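Local coordinates for protein protease Do-like 8, chloroplastic (Arabidopsis thaliana, PDB 4IC6) that probably cleaves peptide bonds within proteins of the chloroplast thylakoid as a serine endopeptidase of the Deg/HtrA type, at residues T80-I85 with S183-T188; K125-L130 with L242-Q247; V43-V48 with G76-N81; N87-N92 with G116-A121; T168-V173 with P201-G206. The protein carries 1 engineered substitution. All coordinates share one frame; numbering follows the deposited sequence.

Contact 1: residues T80-I85 with S183-T188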
# COMPACT_ATOMS: atom_id res chain seq x y z
N THR A 80 22.14 -25.11 -3.84
CA THR A 80 20.96 -24.28 -3.59
C THR A 80 21.30 -22.80 -3.80
O THR A 80 22.43 -22.47 -4.14
CB THR A 80 20.44 -24.48 -2.15
OG1 THR A 80 19.13 -23.91 -2.00
CG2 THR A 80 21.40 -23.85 -1.14
N ASN A 81 20.32 -21.92 -3.60
CA ASN A 81 20.62 -20.49 -3.57
C ASN A 81 21.33 -20.10 -2.27
O ASN A 81 21.07 -20.66 -1.20
CB ASN A 81 19.35 -19.64 -3.67
CG ASN A 81 18.73 -19.66 -5.05
OD1 ASN A 81 17.53 -19.92 -5.19
ND2 ASN A 81 19.53 -19.37 -6.07
N TYR A 82 22.22 -19.13 -2.40
CA TYR A 82 22.82 -18.46 -1.26
C TYR A 82 21.67 -17.98 -0.38
O TYR A 82 21.69 -18.14 0.83
CB TYR A 82 23.68 -17.29 -1.76
CG TYR A 82 24.44 -16.50 -0.70
CD1 TYR A 82 25.82 -16.56 -0.63
CD2 TYR A 82 23.77 -15.65 0.18
CE1 TYR A 82 26.53 -15.82 0.33
CE2 TYR A 82 24.46 -14.92 1.13
CZ TYR A 82 25.84 -15.01 1.19
OH TYR A 82 26.53 -14.29 2.14
N HIS A 83 20.64 -17.42 -1.01
CA HIS A 83 19.51 -16.87 -0.28
C HIS A 83 18.70 -17.85 0.57
O HIS A 83 18.14 -17.45 1.58
CB HIS A 83 18.55 -16.11 -1.22
CG HIS A 83 17.47 -15.36 -0.49
ND1 HIS A 83 16.15 -15.78 -0.49
CD2 HIS A 83 17.51 -14.26 0.28
CE1 HIS A 83 15.43 -14.95 0.25
NE2 HIS A 83 16.23 -14.01 0.72
N VAL A 84 18.61 -19.13 0.19
CA VAL A 84 17.80 -20.03 1.00
C VAL A 84 18.43 -20.27 2.38
O VAL A 84 17.74 -20.53 3.36
CB VAL A 84 17.42 -21.37 0.32
CG1 VAL A 84 16.90 -21.16 -1.10
CG2 VAL A 84 18.56 -22.37 0.37
N ILE A 85 19.76 -20.18 2.45
CA ILE A 85 20.42 -20.19 3.75
C ILE A 85 21.05 -18.85 4.08
O ILE A 85 22.10 -18.80 4.72
CB ILE A 85 21.49 -21.31 3.85
CG1 ILE A 85 22.47 -21.24 2.67
CG2 ILE A 85 20.82 -22.66 3.90
CD1 ILE A 85 23.84 -21.84 3.00
N SER A 183 18.09 -10.76 -7.59
CA SER A 183 18.02 -11.79 -6.57
C SER A 183 17.65 -11.22 -5.22
O SER A 183 18.04 -10.11 -4.89
CB SER A 183 19.39 -12.49 -6.46
OG SER A 183 19.46 -13.25 -5.26
N GLN A 184 16.94 -12.00 -4.42
CA GLN A 184 16.60 -11.53 -3.09
C GLN A 184 17.85 -11.46 -2.20
O GLN A 184 17.77 -11.06 -1.04
CB GLN A 184 15.49 -12.39 -2.49
CG GLN A 184 14.17 -12.24 -3.24
CD GLN A 184 13.02 -12.91 -2.51
OE1 GLN A 184 13.21 -13.48 -1.43
NE2 GLN A 184 11.83 -12.86 -3.10
N THR A 185 18.99 -11.83 -2.77
CA THR A 185 20.28 -11.57 -2.12
C THR A 185 20.59 -10.07 -2.02
O THR A 185 21.39 -9.63 -1.18
CB THR A 185 21.41 -12.26 -2.92
OG1 THR A 185 21.63 -13.57 -2.41
CG2 THR A 185 22.69 -11.47 -2.82
N GLY A 186 19.94 -9.29 -2.87
CA GLY A 186 20.26 -7.87 -2.99
C GLY A 186 21.26 -7.58 -4.11
O GLY A 186 21.62 -6.43 -4.36
N VAL A 187 21.72 -8.63 -4.78
CA VAL A 187 22.79 -8.51 -5.77
C VAL A 187 22.29 -9.02 -7.11
O VAL A 187 21.87 -10.18 -7.20
CB VAL A 187 23.99 -9.37 -5.37
CG1 VAL A 187 25.07 -9.32 -6.46
CG2 VAL A 187 24.55 -8.90 -4.03
N THR A 188 22.33 -8.20 -8.15
CA THR A 188 21.81 -8.68 -9.42
C THR A 188 22.78 -9.59 -10.15
O THR A 188 23.98 -9.35 -10.17
CB THR A 188 21.25 -7.57 -10.33
OG1 THR A 188 21.78 -7.72 -11.66
CG2 THR A 188 21.60 -6.26 -9.80

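Contact 2: residues K125-L130 with L242-Q247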
# COMPACT_ATOMS: atom_id res chain seq x y z
N LYS A 125 26.66 -14.89 -7.42
CA LYS A 125 25.82 -15.75 -8.26
C LYS A 125 24.66 -16.40 -7.50
O LYS A 125 23.97 -17.26 -8.05
CB LYS A 125 26.66 -16.82 -8.97
CG LYS A 125 27.73 -16.25 -9.92
CD LYS A 125 27.06 -15.42 -11.04
CE LYS A 125 28.03 -15.12 -12.18
NZ LYS A 125 27.33 -14.47 -13.35
N ASP A 126 24.45 -15.98 -6.25
CA ASP A 126 23.38 -16.53 -5.40
C ASP A 126 23.40 -18.05 -5.40
O ASP A 126 22.38 -18.69 -5.69
CB ASP A 126 21.99 -16.04 -5.85
CG ASP A 126 20.93 -16.25 -4.78
OD1 ASP A 126 21.24 -16.87 -3.73
OD2 ASP A 126 19.78 -15.81 -4.99
N LEU A 127 24.55 -18.63 -5.07
CA LEU A 127 24.66 -20.08 -4.98
C LEU A 127 25.37 -20.49 -3.71
O LEU A 127 26.29 -19.80 -3.25
CB LEU A 127 25.41 -20.65 -6.19
CG LEU A 127 24.67 -20.47 -7.50
CD1 LEU A 127 25.61 -20.72 -8.68
CD2 LEU A 127 23.45 -21.40 -7.53
N ALA A 128 24.93 -21.61 -3.14
CA ALA A 128 25.55 -22.17 -1.94
C ALA A 128 25.64 -23.66 -2.12
O ALA A 128 24.81 -24.26 -2.81
CB ALA A 128 24.73 -21.83 -0.70
N VAL A 129 26.64 -24.27 -1.50
CA VAL A 129 26.80 -25.71 -1.57
C VAL A 129 26.86 -26.28 -0.15
O VAL A 129 27.64 -25.81 0.67
CB VAL A 129 28.07 -26.08 -2.36
CG1 VAL A 129 28.24 -27.61 -2.43
CG2 VAL A 129 28.00 -25.50 -3.76
N LEU A 130 26.02 -27.27 0.12
CA LEU A 130 26.05 -27.98 1.40
C LEU A 130 26.58 -29.39 1.18
O LEU A 130 26.70 -29.86 0.04
CB LEU A 130 24.67 -28.03 2.05
CG LEU A 130 23.91 -26.72 2.24
CD1 LEU A 130 22.64 -26.98 3.03
CD2 LEU A 130 24.77 -25.70 2.96
N LEU A 242 27.54 -24.82 -13.27
CA LEU A 242 28.62 -25.75 -13.61
C LEU A 242 29.99 -25.14 -13.34
O LEU A 242 30.95 -25.85 -13.05
CB LEU A 242 28.53 -26.13 -15.09
CG LEU A 242 27.60 -27.30 -15.39
CD1 LEU A 242 27.44 -27.45 -16.89
CD2 LEU A 242 28.20 -28.56 -14.77
N LYS A 243 30.07 -23.82 -13.41
CA LYS A 243 31.35 -23.15 -13.23
C LYS A 243 31.60 -22.85 -11.76
O LYS A 243 32.71 -23.01 -11.27
CB LYS A 243 31.37 -21.85 -14.05
CG LYS A 243 32.36 -20.79 -13.58
CD LYS A 243 33.77 -21.01 -14.13
CE LYS A 243 34.70 -19.85 -13.78
NZ LYS A 243 36.05 -20.01 -14.39
N ILE A 244 30.55 -22.45 -11.05
CA ILE A 244 30.68 -22.00 -9.66
C ILE A 244 30.79 -23.14 -8.65
O ILE A 244 31.60 -23.09 -7.71
CB ILE A 244 29.49 -21.09 -9.26
CG1 ILE A 244 29.42 -19.88 -10.20
CG2 ILE A 244 29.60 -20.66 -7.80
CD1 ILE A 244 30.65 -18.98 -10.14
N VAL A 245 29.98 -24.17 -8.83
CA VAL A 245 29.92 -25.25 -7.85
C VAL A 245 31.27 -25.92 -7.59
O VAL A 245 31.69 -26.04 -6.43
CB VAL A 245 28.82 -26.28 -8.19
CG1 VAL A 245 28.96 -27.53 -7.32
CG2 VAL A 245 27.44 -25.67 -7.98
N PRO A 246 31.98 -26.35 -8.65
CA PRO A 246 33.27 -27.03 -8.39
C PRO A 246 34.27 -26.16 -7.65
O PRO A 246 35.09 -26.68 -6.87
CB PRO A 246 33.78 -27.35 -9.80
CG PRO A 246 32.56 -27.35 -10.65
CD PRO A 246 31.65 -26.32 -10.08
N GLN A 247 34.22 -24.85 -7.89
CA GLN A 247 35.07 -23.89 -7.17
C GLN A 247 34.69 -23.83 -5.69
O GLN A 247 35.55 -23.84 -4.81
CB GLN A 247 34.96 -22.48 -7.79
CG GLN A 247 35.41 -22.39 -9.25
CD GLN A 247 35.46 -20.96 -9.76
OE1 GLN A 247 34.60 -20.53 -10.54
NE2 GLN A 247 36.48 -20.22 -9.33

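Contact 3: residues V43-V48 with G76-N81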
# COMPACT_ATOMS: atom_id res chain seq x y z
N VAL A 43 15.83 -31.67 -3.05
CA VAL A 43 15.81 -31.79 -1.59
C VAL A 43 15.15 -30.58 -0.96
O VAL A 43 14.93 -29.56 -1.62
CB VAL A 43 17.22 -31.97 -0.98
CG1 VAL A 43 17.90 -33.20 -1.56
CG2 VAL A 43 18.07 -30.73 -1.20
N ASN A 44 14.84 -30.70 0.32
CA ASN A 44 14.34 -29.58 1.12
C ASN A 44 15.42 -29.09 2.09
O ASN A 44 16.08 -29.89 2.76
CB ASN A 44 13.07 -29.99 1.88
CG ASN A 44 12.73 -29.03 2.99
OD1 ASN A 44 12.25 -27.92 2.75
ND2 ASN A 44 12.97 -29.46 4.23
N ILE A 45 15.59 -27.77 2.16
CA ILE A 45 16.58 -27.17 3.05
C ILE A 45 15.93 -26.17 4.00
O ILE A 45 15.30 -25.20 3.56
CB ILE A 45 17.68 -26.42 2.25
CG1 ILE A 45 18.39 -27.38 1.29
CG2 ILE A 45 18.67 -25.75 3.19
CD1 ILE A 45 19.26 -26.70 0.24
N PHE A 46 16.06 -26.43 5.30
CA PHE A 46 15.69 -25.46 6.33
C PHE A 46 16.95 -24.83 6.94
O PHE A 46 17.83 -25.55 7.41
CB PHE A 46 14.83 -26.11 7.43
CG PHE A 46 13.43 -26.44 6.99
CD1 PHE A 46 12.54 -25.43 6.63
CD2 PHE A 46 12.99 -27.75 6.95
CE1 PHE A 46 11.24 -25.73 6.23
CE2 PHE A 46 11.69 -28.06 6.56
CZ PHE A 46 10.82 -27.05 6.19
N ASP A 47 17.03 -23.50 6.91
CA ASP A 47 18.11 -22.76 7.58
C ASP A 47 18.01 -23.00 9.09
O ASP A 47 16.98 -22.68 9.70
CB ASP A 47 18.00 -21.26 7.27
CG ASP A 47 19.16 -20.44 7.82
OD1 ASP A 47 19.65 -20.73 8.95
OD2 ASP A 47 19.58 -19.48 7.14
N VAL A 48 19.04 -23.56 9.69
CA VAL A 48 18.95 -23.90 11.12
C VAL A 48 18.85 -22.67 12.02
O VAL A 48 18.47 -22.79 13.19
CB VAL A 48 20.10 -24.82 11.62
CG1 VAL A 48 20.09 -26.16 10.89
CG2 VAL A 48 21.45 -24.13 11.51
N GLY A 76 27.01 -36.49 -1.74
CA GLY A 76 26.21 -35.74 -0.80
C GLY A 76 26.31 -34.23 -0.97
O GLY A 76 25.79 -33.47 -0.15
N TYR A 77 26.97 -33.78 -2.04
CA TYR A 77 27.01 -32.35 -2.32
C TYR A 77 25.63 -31.86 -2.76
O TYR A 77 25.01 -32.43 -3.64
CB TYR A 77 28.09 -32.01 -3.35
CG TYR A 77 29.49 -32.14 -2.77
CD1 TYR A 77 29.95 -31.25 -1.81
CD2 TYR A 77 30.33 -33.17 -3.17
CE1 TYR A 77 31.22 -31.38 -1.27
CE2 TYR A 77 31.61 -33.30 -2.64
CZ TYR A 77 32.05 -32.40 -1.69
OH TYR A 77 33.32 -32.53 -1.15
N ILE A 78 25.17 -30.79 -2.11
CA ILE A 78 23.84 -30.23 -2.34
C ILE A 78 23.99 -28.81 -2.86
O ILE A 78 24.74 -28.04 -2.28
CB ILE A 78 23.03 -30.15 -1.03
CG1 ILE A 78 22.93 -31.52 -0.37
CG2 ILE A 78 21.65 -29.55 -1.30
CD1 ILE A 78 22.38 -32.59 -1.29
N VAL A 79 23.29 -28.48 -3.94
CA VAL A 79 23.35 -27.12 -4.49
C VAL A 79 22.04 -26.37 -4.26
O VAL A 79 20.95 -26.94 -4.44
CB VAL A 79 23.68 -27.14 -6.00
CG1 VAL A 79 23.57 -25.73 -6.61
CG2 VAL A 79 25.05 -27.71 -6.22
N THR A 80 22.14 -25.11 -3.84
CA THR A 80 20.96 -24.28 -3.59
C THR A 80 21.30 -22.80 -3.80
O THR A 80 22.43 -22.47 -4.14
CB THR A 80 20.44 -24.48 -2.15
OG1 THR A 80 19.13 -23.91 -2.00
CG2 THR A 80 21.40 -23.85 -1.14
N ASN A 81 20.32 -21.92 -3.60
CA ASN A 81 20.62 -20.49 -3.57
C ASN A 81 21.33 -20.10 -2.27
O ASN A 81 21.07 -20.66 -1.20
CB ASN A 81 19.35 -19.64 -3.67
CG ASN A 81 18.73 -19.66 -5.05
OD1 ASN A 81 17.53 -19.92 -5.19
ND2 ASN A 81 19.53 -19.37 -6.07

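Contact 4: residues N87-N92 with G116-A121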
# COMPACT_ATOMS: atom_id res chain seq x y z
N ASN A 87 20.23 -16.31 6.06
CA ASN A 87 20.37 -15.94 7.46
C ASN A 87 21.56 -16.62 8.11
O ASN A 87 22.32 -15.99 8.83
CB ASN A 87 19.10 -16.22 8.26
CG ASN A 87 19.03 -15.37 9.52
OD1 ASN A 87 19.17 -14.14 9.45
ND2 ASN A 87 18.86 -16.02 10.68
N ALA A 88 21.72 -17.92 7.86
CA ALA A 88 22.86 -18.63 8.42
C ALA A 88 24.18 -18.05 7.87
O ALA A 88 25.14 -17.88 8.61
CB ALA A 88 22.76 -20.11 8.15
N LEU A 89 24.21 -17.74 6.57
CA LEU A 89 25.44 -17.25 5.94
C LEU A 89 25.85 -15.88 6.44
O LEU A 89 27.03 -15.53 6.45
CB LEU A 89 25.30 -17.24 4.41
CG LEU A 89 25.28 -18.62 3.76
CD1 LEU A 89 24.92 -18.52 2.27
CD2 LEU A 89 26.62 -19.33 3.97
N SER A 90 24.86 -15.09 6.87
CA SER A 90 25.13 -13.74 7.37
C SER A 90 25.90 -13.79 8.69
O SER A 90 26.61 -12.84 9.03
CB SER A 90 23.83 -12.97 7.58
OG SER A 90 23.11 -13.49 8.69
N ARG A 91 25.76 -14.88 9.43
CA ARG A 91 26.43 -14.96 10.73
C ARG A 91 27.86 -15.47 10.61
O ARG A 91 28.43 -15.97 11.58
CB ARG A 91 25.64 -15.85 11.69
CG ARG A 91 24.23 -15.37 11.94
CD ARG A 91 23.49 -16.38 12.78
NE ARG A 91 22.17 -15.94 13.19
CZ ARG A 91 21.47 -16.52 14.16
NH1 ARG A 91 21.98 -17.57 14.80
NH2 ARG A 91 20.27 -16.07 14.49
N ASN A 92 28.44 -15.33 9.42
CA ASN A 92 29.85 -15.67 9.20
C ASN A 92 30.21 -17.10 9.62
O ASN A 92 31.19 -17.31 10.32
CB ASN A 92 30.75 -14.67 9.92
N GLY A 116 23.09 -30.54 7.08
CA GLY A 116 23.74 -29.94 5.92
C GLY A 116 24.91 -29.07 6.35
O GLY A 116 24.72 -27.99 6.92
N LYS A 117 26.13 -29.52 6.09
CA LYS A 117 27.31 -28.76 6.46
C LYS A 117 27.70 -27.84 5.33
O LYS A 117 27.61 -28.23 4.16
CB LYS A 117 28.48 -29.68 6.82
CG LYS A 117 28.15 -30.64 7.95
CD LYS A 117 29.37 -31.39 8.45
CE LYS A 117 29.07 -32.08 9.79
NZ LYS A 117 30.16 -33.01 10.22
N LEU A 118 28.11 -26.62 5.67
CA LEU A 118 28.42 -25.63 4.64
C LEU A 118 29.72 -25.99 3.93
O LEU A 118 30.75 -26.26 4.58
CB LEU A 118 28.53 -24.24 5.26
CG LEU A 118 29.08 -23.14 4.35
CD1 LEU A 118 28.13 -22.85 3.20
CD2 LEU A 118 29.37 -21.88 5.18
N VAL A 119 29.67 -25.98 2.60
CA VAL A 119 30.85 -26.24 1.78
C VAL A 119 31.42 -24.93 1.27
O VAL A 119 32.61 -24.65 1.41
CB VAL A 119 30.51 -27.18 0.61
CG1 VAL A 119 31.72 -27.35 -0.29
CG2 VAL A 119 30.05 -28.53 1.16
N GLY A 120 30.56 -24.10 0.66
CA GLY A 120 30.95 -22.76 0.29
C GLY A 120 29.74 -22.04 -0.26
O GLY A 120 28.73 -22.65 -0.57
N ALA A 121 29.84 -20.72 -0.35
CA ALA A 121 28.73 -19.92 -0.83
C ALA A 121 29.30 -18.84 -1.73
O ALA A 121 30.44 -18.43 -1.54
CB ALA A 121 28.00 -19.31 0.36

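Contact 5: residues T168-V173 with P201-G206. Engineered in segment 201-206: A204 (natural residue Ser).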
# COMPACT_ATOMS: atom_id res chain seq x y z
N THR A 168 6.55 -29.68 -5.48
CA THR A 168 5.72 -28.76 -6.24
C THR A 168 6.19 -28.70 -7.67
O THR A 168 7.35 -28.98 -7.94
CB THR A 168 5.82 -27.32 -5.69
OG1 THR A 168 7.18 -26.86 -5.81
CG2 THR A 168 5.44 -27.28 -4.22
N LEU A 169 5.31 -28.30 -8.58
CA LEU A 169 5.73 -28.14 -9.97
C LEU A 169 5.06 -26.92 -10.55
O LEU A 169 3.89 -26.67 -10.28
CB LEU A 169 5.27 -29.35 -10.78
CG LEU A 169 5.46 -29.26 -12.29
CD1 LEU A 169 6.94 -29.23 -12.61
CD2 LEU A 169 4.81 -30.46 -12.95
N THR A 170 5.80 -26.18 -11.36
CA THR A 170 5.20 -25.20 -12.25
C THR A 170 5.78 -25.41 -13.64
O THR A 170 6.87 -25.96 -13.78
CB THR A 170 5.39 -23.73 -11.77
OG1 THR A 170 6.78 -23.38 -11.81
CG2 THR A 170 4.86 -23.56 -10.35
N VAL A 171 5.07 -24.98 -14.67
CA VAL A 171 5.49 -25.27 -16.02
C VAL A 171 5.21 -24.07 -16.91
O VAL A 171 4.13 -23.50 -16.85
CB VAL A 171 4.72 -26.48 -16.60
CG1 VAL A 171 5.02 -26.66 -18.09
CG2 VAL A 171 5.06 -27.77 -15.84
N GLY A 172 6.19 -23.70 -17.72
CA GLY A 172 5.99 -22.70 -18.74
C GLY A 172 7.04 -22.86 -19.83
O GLY A 172 7.49 -23.97 -20.12
N VAL A 173 7.41 -21.75 -20.44
CA VAL A 173 8.44 -21.78 -21.46
C VAL A 173 9.62 -20.93 -21.06
O VAL A 173 9.51 -20.06 -20.20
CB VAL A 173 7.92 -21.25 -22.81
CG1 VAL A 173 6.78 -22.13 -23.30
CG2 VAL A 173 7.48 -19.80 -22.66
N PRO A 201 8.43 -18.95 -3.60
CA PRO A 201 9.06 -19.57 -2.42
C PRO A 201 8.90 -21.09 -2.42
O PRO A 201 9.72 -21.79 -1.82
CB PRO A 201 8.30 -18.95 -1.26
CG PRO A 201 7.90 -17.58 -1.79
CD PRO A 201 7.51 -17.85 -3.22
N GLY A 202 7.91 -21.59 -3.15
CA GLY A 202 7.65 -23.02 -3.21
C GLY A 202 8.59 -23.77 -4.13
O GLY A 202 8.55 -25.00 -4.15
N ASN A 203 9.41 -23.06 -4.89
CA ASN A 203 10.42 -23.73 -5.72
C ASN A 203 11.80 -23.05 -5.79
O ASN A 203 12.70 -23.51 -6.50
CB ASN A 203 9.87 -24.05 -7.11
CG ASN A 203 9.53 -22.80 -7.91
OD1 ASN A 203 10.09 -21.73 -7.70
ND2 ASN A 203 8.58 -22.93 -8.84
N ALA A 204 11.97 -21.96 -5.04
CA ALA A 204 13.25 -21.26 -4.98
C ALA A 204 14.35 -22.20 -4.50
O ALA A 204 14.15 -22.95 -3.54
CB ALA A 204 13.15 -20.03 -4.08
N GLY A 205 15.51 -22.17 -5.17
CA GLY A 205 16.62 -23.07 -4.88
C GLY A 205 16.54 -24.41 -5.60
O GLY A 205 17.52 -25.18 -5.65
N GLY A 206 15.35 -24.72 -6.13
CA GLY A 206 15.11 -25.95 -6.85
C GLY A 206 15.52 -25.84 -8.31
O GLY A 206 15.96 -24.78 -8.76
O HOH W 1 7.35 -25.70 -8.42

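Contact 1: residues T80-I85 with S183-T188
With CG of H83 swung anti to the backbone nitrogen (chi1 -173°) and CG of Q184 set beside its own backbone nitrogen (chi1 -66°), the imidazole and the glutamine stem come face against methylene at the active-site cleft of this trypsin-like protease. H83 is the predicted histidine of the catalytic triad. CB of Q184 sits almost squarely over the ring centre, a CH-pi contact 3.7 Å from the centroid of the H83 ring. Beyond CG the glutamine runs extended past the ring, its amide plane turned 83° from the imidazole plane, and OE1 of Q184 comes to 3.1 Å from CE1 of H83. The amide is steadied by a hydrogen bond from NE2 of Q184 to I222 O. A second, looser touch joins T185 and Y82: OG1 of T185 approaches CD2 of the Y82 ring at 4.0 Å, the two side chains crossing at about a right angle.

Q184 belongs to the type I turn S183-G186, which also carries S183. The imidazole does not reach D126, the predicted triad aspartate, which spends OD1 on the backbone N of H83 instead. The other carboxylate oxygen of D126, OD2, hydrogen-bonds to OG of S183.

Contact 2: residues K125-L130 with L242-Q247
L127 and I244 form the tight centre of a strand-on-helix contact: CD1 of L127 lies 3.9 Å from CB of I244 and 4.1 Å from its CG2, so a single leucine methyl rests on the branch point of the isoleucine. L127 belongs to strand 127-131 of the first beta-barrel, and I244 to helix 238-251, which follows the last strand of the second barrel. A helix returning from the second barrel to pack on the first is a familiar feature of the chymotrypsin fold.

Two residues further along the strand, V129 meets V245 less closely, CG2 of V129 standing 4.2 Å from CG1 of V245; V79 and W72 also pack against V245. Between L127 and V129, A128 turns to the other face of the strand, toward T80 and I85.

The contact opens out at K125. Its stem touches I244 at about a right angle, CG of K125 being 4.0 Å from CD1 of I244, but a bend in the chain (chi2 -61°) leads the amine away from the helix segment. L242, K243 and P246 occupy the exposed side of the helix, where NZ of K243 makes a salt bridge with E331. The helix is kinked at P246, whose ring nitrogen has no hydrogen to give.

The adjoining D126 bonds H83 N and S183 OG. Across the interface the meeting groups are hydrocarbon, including the methylene stem of K125, so shape and burial rather than directed bonds hold helix to strand.

Contact 3: residues V43-V48 with G76-N81
Strands 43-47 and 77-80 cross at 74° with their axes 9.2 Å apart at closest approach, too far for pairing; strand 67-71 lies between them in the sheet order. The sheet curls into the first six-stranded antiparallel barrel of the chymotrypsin fold, so the two strands look at each other through side chains pointing into its interior. V43 and I45 come from one wall, I78 and T80 from the other.

I45 reaches across with its CD1 methyl. Its chain is extended at chi2 (167°), which carries CD1 tip to tip against T80: CD1 of I45 is 3.5 Å from CB of T80, tighter than ordinary carbon contact, and 3.8 Å from its CG2. The same methyl also lies 4.0 Å from CG2 of I78. That isoleucine branch, set anti to the backbone nitrogen of I78, meets a second methyl as well, with CG2 of V43 at 3.8 Å from CG2 of I78. In V43 a first torsion (chi1 -58°) that sets CG2 between the backbone N and the carbonyl carbon turns that methyl to I78. V102 and I104 border V43, L130 borders I78, and I85 packs beside I45. V79, on the other face of its strand, turns to W72 and V245 of helix 238-251.

The junction is a methyl cluster with one polar atom in its midst. OG1 of T80 is buried 3.6 Å from CD1 of I45, and its hydrogen bond to S68 O on the intervening strand meets the polar need that the aliphatic neighbours cannot.

Contact 4: residues N87-N92 with G116-A121
L89 straddles A121 with its two methyls: CD1 of L89 lies 3.7 Å from CB of A121, and CD2 of L89 lies 3.9 Å from the same CB. CD2 of L89 also lies 3.9 Å from both CD1 and CD2 of L118. With CG anti to its backbone nitrogen (chi1 170°), L118 directs both methyls at CD2 of L89, and the two leucines cross obliquely, the fork of L118 closing on that single methyl.

L118 and A121 would point to opposite faces of a regular strand, three residues apart. Here V119 and G120 both face V129 in a classic beta bulge. The extra residue resets the alternation and turns the side chains of L118 and A121 to the same partner.

On the far side the short helix ends in a compact turn. OG of S90 donates to O of N87 at 2.6 Å, tilted 25° from the carbonyl plane, so the serine hydroxyl closes on its own helix. R91 leads out to the third subunit, where its NH1 makes a weak hydrogen bond to F301 O.

Helix 86-90 thus lies over the bulged part of strand 111-122 in the first barrel. Y82 packs on both L89 and A121, P93 touches L118, and V99 of strand 98-105 borders A88 and L118, while D47 of strand 42-47 accepts from the backbone N of A88.

Contact 5: residues T168-V173 with P201-G206
The active-site loop, which carries the predicted nucleophile position (here the engineered A204), is tied to strand 168-176 of the second barrel by T168 and G202. OG1 of T168 donates to the carbonyl O of G202 at 2.8 Å, coming from above the carbonyl plane (47° out of it). The hydroxyl fits there because OG1 lies between the backbone N and the carbonyl carbon (chi1 62°). A water donates to OG1 of T168 at 2.9 Å and accepts from ND2 of N203 at 3.1 Å, so the threonine hydroxyl is used in both directions.

Residues 202-206 read G-N-A-G-G, the active-site loop of trypsin-like proteases with its serine replaced by alanine. In this fold backbone N-H groups of the loop, at the positions of G202 and A204, normally line the oxyanion hole. The loop makes a type II turn from N203 to G206, closed by G206 N to N203 O at 2.9 Å. T170 crosses N203 at about a right angle, OG1 of T170 standing 3.5 Å from ND2 of N203; each hydrogen-bonds to A198 O. OD1 of N203 accepts from the backbone N of N200.

How the contacts relate
Contacts 2, 3 and 4 all reach the first barrel, whose strands 77-80, 127-131 and 111-122 are neighbours; their centres lie about 11 to 13 Å apart. Contact 5 belongs to the second barrel, its centre about 20 Å from that of contact 2 and about 23 Å from that of contact 4. Contact 1 sits at the cleft between the barrels and touches all the others. Along the chain contact 3 closes first, at residues shared with contact 1, and contact 4 follows before contact 2 opens; both segments of contact 5 fall between the halves of contact 2. Predicted triad positions H83, D126 and A204 fall in contacts 1, 2 and 5, so both barrels contribute to the active site.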